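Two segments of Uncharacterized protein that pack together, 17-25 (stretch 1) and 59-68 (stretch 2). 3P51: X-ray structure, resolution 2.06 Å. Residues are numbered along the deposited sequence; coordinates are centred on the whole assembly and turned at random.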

# COMPACT_ATOMS: atom_id res chain seq x y z
N VAL A 17 -11.71 7.27 18.59
CA VAL A 17 -12.37 6.23 17.80
C VAL A 17 -11.53 4.96 17.81
O VAL A 17 -12.05 3.87 18.01
CB VAL A 17 -12.62 6.68 16.35
CG1 VAL A 17 -13.36 5.58 15.62
CG2 VAL A 17 -13.44 7.97 16.32
N TRP A 18 -10.22 5.10 17.59
CA TRP A 18 -9.34 3.94 17.60
C TRP A 18 -9.41 3.23 18.95
O TRP A 18 -9.54 2.01 19.02
CB TRP A 18 -7.90 4.33 17.26
CG TRP A 18 -6.93 3.16 17.15
CD1 TRP A 18 -5.79 2.96 17.88
CD2 TRP A 18 -7.04 2.02 16.28
NE1 TRP A 18 -5.18 1.79 17.51
CE2 TRP A 18 -5.92 1.19 16.52
CE3 TRP A 18 -7.96 1.63 15.30
CZ2 TRP A 18 -5.70 -0.01 15.83
CZ3 TRP A 18 -7.75 0.42 14.61
CH2 TRP A 18 -6.63 -0.38 14.89
N SER A 19 -9.33 3.99 20.04
CA SER A 19 -9.35 3.39 21.36
C SER A 19 -10.57 2.50 21.54
O SER A 19 -10.53 1.48 22.24
CB SER A 19 -9.31 4.47 22.45
OG SER A 19 -9.60 3.90 23.71
N ARG A 20 -11.67 2.88 20.89
CA ARG A 20 -12.92 2.16 21.02
C ARG A 20 -12.98 0.87 20.18
O ARG A 20 -13.53 -0.13 20.63
CB ARG A 20 -14.08 3.09 20.63
CG ARG A 20 -15.48 2.48 20.80
CD ARG A 20 -15.85 2.34 22.27
NE ARG A 20 -17.28 2.06 22.45
CZ ARG A 20 -17.78 0.91 22.89
NH1 ARG A 20 -16.97 -0.10 23.21
NH2 ARG A 20 -19.10 0.76 23.02
N ILE A 21 -12.41 0.89 18.97
CA ILE A 21 -12.57 -0.25 18.04
C ILE A 21 -11.34 -1.14 17.90
O ILE A 21 -11.38 -2.13 17.20
CB ILE A 21 -12.92 0.24 16.63
CG1 ILE A 21 -11.76 1.04 16.03
CG2 ILE A 21 -14.20 1.07 16.65
CD1 ILE A 21 -11.73 1.04 14.52
N ARG A 22 -10.25 -0.78 18.58
CA ARG A 22 -8.94 -1.38 18.28
C ARG A 22 -8.77 -2.83 18.75
O ARG A 22 -7.78 -3.47 18.41
CB ARG A 22 -7.81 -0.50 18.86
CG ARG A 22 -7.61 -0.60 20.36
CD ARG A 22 -6.49 0.35 20.83
NE ARG A 22 -6.39 0.40 22.28
CZ ARG A 22 -5.42 -0.17 23.00
NH1 ARG A 22 -4.44 -0.84 22.39
NH2 ARG A 22 -5.43 -0.06 24.32
N ASN A 23 -9.72 -3.33 19.52
CA ASN A 23 -9.60 -4.66 20.10
C ASN A 23 -10.44 -5.69 19.34
O ASN A 23 -11.66 -5.64 19.35
CB ASN A 23 -9.98 -4.63 21.58
CG ASN A 23 -9.65 -5.93 22.30
OD1 ASN A 23 -9.91 -7.01 21.79
ND2 ASN A 23 -9.05 -5.82 23.48
N PHE A 24 -9.77 -6.61 18.65
CA PHE A 24 -10.44 -7.62 17.83
C PHE A 24 -11.46 -8.43 18.64
O PHE A 24 -12.43 -8.94 18.09
CB PHE A 24 -9.38 -8.51 17.16
CG PHE A 24 -9.93 -9.58 16.25
CD1 PHE A 24 -10.35 -9.28 14.96
CD2 PHE A 24 -9.96 -10.91 16.67
CE1 PHE A 24 -10.83 -10.28 14.11
CE2 PHE A 24 -10.45 -11.92 15.82
CZ PHE A 24 -10.88 -11.61 14.54
N HIS A 25 -11.26 -8.54 19.95
CA HIS A 25 -12.20 -9.30 20.78
C HIS A 25 -13.24 -8.44 21.51
O HIS A 25 -14.06 -8.98 22.25
CB HIS A 25 -11.47 -10.17 21.80
CG HIS A 25 -10.71 -11.31 21.19
ND1 HIS A 25 -9.45 -11.67 21.61
CD2 HIS A 25 -11.05 -12.18 20.21
CE1 HIS A 25 -9.03 -12.71 20.90
NE2 HIS A 25 -9.98 -13.04 20.04
N LEU A 59 -17.40 -16.93 12.11
CA LEU A 59 -16.07 -17.22 12.63
C LEU A 59 -15.00 -16.41 11.89
O LEU A 59 -14.74 -16.66 10.71
CB LEU A 59 -15.77 -18.72 12.50
CG LEU A 59 -14.42 -19.21 13.03
CD1 LEU A 59 -14.29 -18.98 14.53
CD2 LEU A 59 -14.20 -20.68 12.67
N ASP A 60 -14.38 -15.45 12.58
CA ASP A 60 -13.32 -14.58 12.01
C ASP A 60 -11.93 -14.93 12.55
O ASP A 60 -11.79 -15.25 13.73
CB ASP A 60 -13.56 -13.11 12.38
CG ASP A 60 -14.78 -12.50 11.70
OD1 ASP A 60 -15.26 -13.03 10.67
OD2 ASP A 60 -15.25 -11.45 12.20
N THR A 61 -10.90 -14.82 11.70
CA THR A 61 -9.51 -14.86 12.15
C THR A 61 -8.79 -13.54 11.83
O THR A 61 -8.92 -13.02 10.72
CB THR A 61 -8.74 -16.00 11.46
OG1 THR A 61 -9.38 -17.24 11.76
CG2 THR A 61 -7.31 -16.06 11.97
N LEU A 62 -8.04 -13.00 12.80
CA LEU A 62 -7.26 -11.79 12.58
C LEU A 62 -6.04 -12.14 11.72
O LEU A 62 -5.21 -12.97 12.12
CB LEU A 62 -6.80 -11.20 13.92
CG LEU A 62 -6.08 -9.85 13.95
CD1 LEU A 62 -6.96 -8.74 13.35
CD2 LEU A 62 -5.68 -9.49 15.38
N ILE A 63 -5.94 -11.53 10.54
CA ILE A 63 -4.86 -11.87 9.62
C ILE A 63 -3.84 -10.74 9.47
O ILE A 63 -2.74 -10.95 8.94
CB ILE A 63 -5.41 -12.27 8.24
CG1 ILE A 63 -6.07 -11.06 7.56
CG2 ILE A 63 -6.42 -13.45 8.37
CD1 ILE A 63 -6.71 -11.39 6.21
N ALA A 64 -4.21 -9.54 9.92
CA ALA A 64 -3.27 -8.43 9.95
C ALA A 64 -3.78 -7.36 10.90
O ALA A 64 -5.00 -7.15 11.02
CB ALA A 64 -3.04 -7.85 8.54
N TYR A 65 -2.85 -6.70 11.58
CA TYR A 65 -3.18 -5.64 12.53
C TYR A 65 -2.09 -4.57 12.44
O TYR A 65 -0.90 -4.88 12.41
CB TYR A 65 -3.25 -6.21 13.94
CG TYR A 65 -3.81 -5.27 14.99
CD1 TYR A 65 -5.09 -5.44 15.48
CD2 TYR A 65 -3.04 -4.23 15.49
CE1 TYR A 65 -5.61 -4.58 16.46
CE2 TYR A 65 -3.55 -3.36 16.47
CZ TYR A 65 -4.84 -3.55 16.94
OH TYR A 65 -5.35 -2.71 17.91
N SER A 66 -2.51 -3.31 12.38
CA SER A 66 -1.58 -2.20 12.33
C SER A 66 -1.97 -1.12 13.33
O SER A 66 -3.01 -0.46 13.20
CB SER A 66 -1.50 -1.61 10.92
OG SER A 66 -0.52 -0.58 10.88
N GLU A 67 -1.13 -0.95 14.36
CA GLU A 67 -1.34 0.12 15.31
C GLU A 67 -1.00 1.44 14.63
O GLU A 67 -1.69 2.45 14.81
CB GLU A 67 -0.46 -0.09 16.55
CG GLU A 67 -0.46 1.08 17.52
CD GLU A 67 -1.80 1.24 18.23
OE1 GLU A 67 -2.62 0.30 18.20
OE2 GLU A 67 -2.03 2.32 18.82
N ILE A 68 0.08 1.44 13.85
CA ILE A 68 0.54 2.68 13.22
C ILE A 68 -0.44 3.18 12.16
O ILE A 68 -0.68 4.37 12.07
CB ILE A 68 1.97 2.55 12.65
CG1 ILE A 68 2.45 3.88 12.06
CG2 ILE A 68 2.05 1.44 11.62
CD1 ILE A 68 3.83 3.81 11.42
O HOH W 1 -3.61 -1.61 19.70

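Stretch 1 brings the last part of a helix and the loop that follows it against stretch 2, a strand that enters from earlier in the chain and continues to Ser66, with Glu67 and Ile68 in the loop or turn that follows. The backbones stay well apart. The CA atoms of Phe24 and Leu62 are 7.4 Å apart, and those of Arg22 and Glu67 are 8.3 Å apart. Side chains therefore make most of the contact, which buries 411 Å² in all.

Phe24 covers the most surface. The CA-to-CB bond of Phe24 points toward the strand, and that of Leu62 points back toward stretch 1. Leu62 CB sits 3.9 Å from the centroid of the Phe24 ring, almost exactly on the ring normal, a CH-pi contact over the face. Phe24 CD1 also lies 3.8 Å from Leu62 CD1. Phe24 CZ lies 3.6 Å from Leu62 N and also reaches Asp60, 3.8 Å from Asp60 CB.

Trp18 comes next. Its indole nitrogen is polar and finds an acceptor at the ring edge: Trp18 NE1 donates to Glu67 OE1 at 3.0 Å, with a nearly straight N-H...O angle of 163°. The six-membered ring meets Tyr65 obliquely, with planes at 52° and Trp18 CZ2 3.8 Å from Tyr65 CZ.

Tyr65 joins apolar packing to polar bonding. Its ring lies beside Trp18, while its hydroxyl donates to the backbone carbonyl of Arg22, with Tyr65 OH 2.6 Å from Arg22 O. This short bond ties the chain after the helix to the strand. One water extends the polar network. The O atom of water 1 accepts from Arg22 NH1 at 2.9 Å, and the water donates to Tyr65 OH at 2.7 Å and to Glu67 OE1 at 2.6 Å, both measured from that O. Glu67 OE1 thus serves both the indole and the water.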